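Local coordinates for Yop proteins translocation protein H (Yersinia pestis, PDB 1Z21), which may regulate assembly of the type III secretion injectisome by controlling secretion or polymerisation of the needle subunit YscF, and takes part in pathogenesis, at residues Q79-I84 / E98-E103. Sequence-based numbering, arbitrary orientation.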
loop_
_atom_site.group_PDB
_atom_site.type_symbol
_atom_site.label_atom_id
_atom_site.label_comp_id
_atom_site.label_asym_id
_atom_site.label_seq_id
_atom_site.Cartn_x
_atom_site.Cartn_y
_atom_site.Cartn_z
ATOM N N GLN A 79 -1.771 -0.316 6.030
ATOM C CA GLN A 79 -3.096 0.303 6.012
ATOM C C GLN A 79 -4.018 -0.322 4.961
ATOM O O GLN A 79 -5.193 -0.514 5.214
ATOM C CB GLN A 79 -2.991 1.819 5.843
ATOM C CG GLN A 79 -4.349 2.544 5.972
ATOM C CD GLN A 79 -4.974 2.404 7.355
ATOM O OE1 GLN A 79 -4.260 2.321 8.365
ATOM N NE2 GLN A 79 -6.309 2.391 7.409
ATOM N N VAL A 80 -3.484 -0.668 3.798
ATOM C CA VAL A 80 -4.244 -1.397 2.790
ATOM C C VAL A 80 -4.849 -2.676 3.403
ATOM O O VAL A 80 -6.035 -2.967 3.219
ATOM C CB VAL A 80 -3.371 -1.736 1.543
ATOM C CG1 VAL A 80 -4.049 -2.757 0.649
ATOM C CG2 VAL A 80 -3.066 -0.479 0.737
ATOM N N LEU A 81 -4.031 -3.436 4.124
ATOM C CA LEU A 81 -4.500 -4.665 4.769
ATOM C C LEU A 81 -5.699 -4.416 5.686
ATOM O O LEU A 81 -6.614 -5.233 5.731
ATOM C CB LEU A 81 -3.376 -5.328 5.572
ATOM C CG LEU A 81 -2.440 -6.265 4.803
ATOM C CD1 LEU A 81 -1.247 -6.589 5.652
ATOM C CD2 LEU A 81 -3.142 -7.550 4.390
ATOM N N GLU A 82 -5.689 -3.307 6.426
ATOM C CA GLU A 82 -6.805 -2.971 7.321
ATOM C C GLU A 82 -8.165 -2.872 6.617
ATOM O O GLU A 82 -9.199 -3.127 7.236
ATOM C CB GLU A 82 -6.546 -1.661 8.075
ATOM C CG GLU A 82 -5.544 -1.744 9.209
ATOM C CD GLU A 82 -5.984 -2.664 10.345
ATOM O OE1 GLU A 82 -7.065 -3.271 10.255
ATOM O OE2 GLU A 82 -5.241 -2.779 11.333
ATOM N N GLY A 83 -8.158 -2.475 5.344
ATOM C CA GLY A 83 -9.368 -2.367 4.549
ATOM C C GLY A 83 -9.692 -3.552 3.650
ATOM O O GLY A 83 -10.602 -3.464 2.835
ATOM N N ILE A 84 -8.950 -4.650 3.777
ATOM C CA ILE A 84 -9.272 -5.889 3.068
ATOM C C ILE A 84 -9.307 -7.058 4.057
ATOM O O ILE A 84 -9.201 -8.224 3.665
ATOM C CB ILE A 84 -8.269 -6.144 1.909
ATOM C CG1 ILE A 84 -6.857 -6.426 2.446
ATOM C CG2 ILE A 84 -8.230 -4.950 0.968
ATOM C CD1 ILE A 84 -5.811 -6.685 1.366
ATOM N N GLU A 98 -1.681 -12.013 1.398
ATOM C CA GLU A 98 -0.469 -12.831 1.445
ATOM C C GLU A 98 0.666 -12.154 0.687
ATOM O O GLU A 98 1.806 -12.149 1.141
ATOM C CB GLU A 98 -0.722 -14.224 0.866
ATOM C CG GLU A 98 0.520 -15.106 0.767
ATOM C CD GLU A 98 1.185 -15.380 2.100
ATOM O OE1 GLU A 98 0.571 -15.117 3.151
ATOM O OE2 GLU A 98 2.335 -15.874 2.100
ATOM N N LEU A 99 0.338 -11.596 -0.471
ATOM C CA LEU A 99 1.277 -10.800 -1.257
ATOM C C LEU A 99 1.879 -9.670 -0.437
ATOM O O LEU A 99 3.082 -9.428 -0.476
ATOM C CB LEU A 99 0.549 -10.161 -2.440
ATOM C CG LEU A 99 1.066 -10.371 -3.843
ATOM C CD1 LEU A 99 1.439 -11.835 -4.072
ATOM C CD2 LEU A 99 -0.035 -9.920 -4.797
ATOM N N ILE A 100 1.014 -8.953 0.278
ATOM C CA ILE A 100 1.429 -7.818 1.078
ATOM C C ILE A 100 2.392 -8.268 2.147
ATOM O O ILE A 100 3.438 -7.660 2.367
ATOM C CB ILE A 100 0.208 -7.117 1.697
ATOM C CG1 ILE A 100 -0.518 -6.332 0.606
ATOM C CG2 ILE A 100 0.643 -6.195 2.844
ATOM C CD1 ILE A 100 -1.817 -5.695 1.073
ATOM N N ASN A 101 2.053 -9.364 2.803
ATOM C CA ASN A 101 2.902 -9.866 3.852
ATOM C C ASN A 101 4.280 -10.322 3.340
ATOM O O ASN A 101 5.265 -10.139 4.032
ATOM C CB ASN A 101 2.148 -10.915 4.667
ATOM C CG ASN A 101 1.013 -10.277 5.515
ATOM O OD1 ASN A 101 1.248 -9.331 6.292
ATOM N ND2 ASN A 101 -0.212 -10.761 5.340
ATOM N N LYS A 102 4.350 -10.857 2.123
ATOM C CA LYS A 102 5.641 -11.226 1.534
ATOM C C LYS A 102 6.496 -9.992 1.237
ATOM O O LYS A 102 7.695 -9.992 1.493
ATOM C CB LYS A 102 5.447 -12.077 0.273
ATOM C CG LYS A 102 4.907 -13.452 0.578
ATOM C CD LYS A 102 5.173 -14.416 -0.515
ATOM C CE LYS A 102 4.559 -15.767 -0.212
ATOM N NZ LYS A 102 5.303 -16.481 0.849
ATOM N N GLU A 103 5.883 -8.929 0.716
ATOM C CA GLU A 103 6.603 -7.665 0.520
ATOM C C GLU A 103 7.049 -7.042 1.839
ATOM O O GLU A 103 8.147 -6.518 1.923
ATOM C CB GLU A 103 5.770 -6.659 -0.280
ATOM C CG GLU A 103 6.464 -5.315 -0.548
ATOM C CD GLU A 103 7.771 -5.422 -1.340
ATOM O OE1 GLU A 103 7.987 -6.430 -2.048
ATOM O OE2 GLU A 103 8.582 -4.475 -1.267
#
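The carbonyl O of V80, whose side chain packs on I100, is held by two donors. One is the backbone N of G83, 3.0 Å from V80 O. The other is NE of R36, on helix 25-43; NH2 of the same guanidinium hydrogen-bonds to Q79 O, so one group grips two successive carbonyls. No hydrogen bond crosses between 79-84 and 98-103, and the contact is mainly apolar. I100 is its central side chain. Its chi2 is extended (175°), which carries CD1 away from its own helix to V80 CG1 at 3.7 Å. I84 meets I100 tip to tip, with 4.1 Å between their CD1 atoms. The contact packs residues 79-84 against helix 94-107. Helices 71-82 and 94-107 are two of the five in the YopR core domain, which resembles one domain of the secretion regulator YopN. L81 lies alongside I100 and points the opposite way, its CG close to both I100 CG2 (3.7 Å) and I100 CD1 (3.8 Å). L81 CD1 and I100 CG2 are tightly packed at 3.4 Å. At the exposed margin, N101 OD1 lies 3.8 Å from L81 CD1, a van der Waals contact. On helix 94-107, K102 NZ forms a salt bridge with E98 OE2 at 3.3 Å, and E103 OE1 forms one with R60 NH1 of helix 52-66.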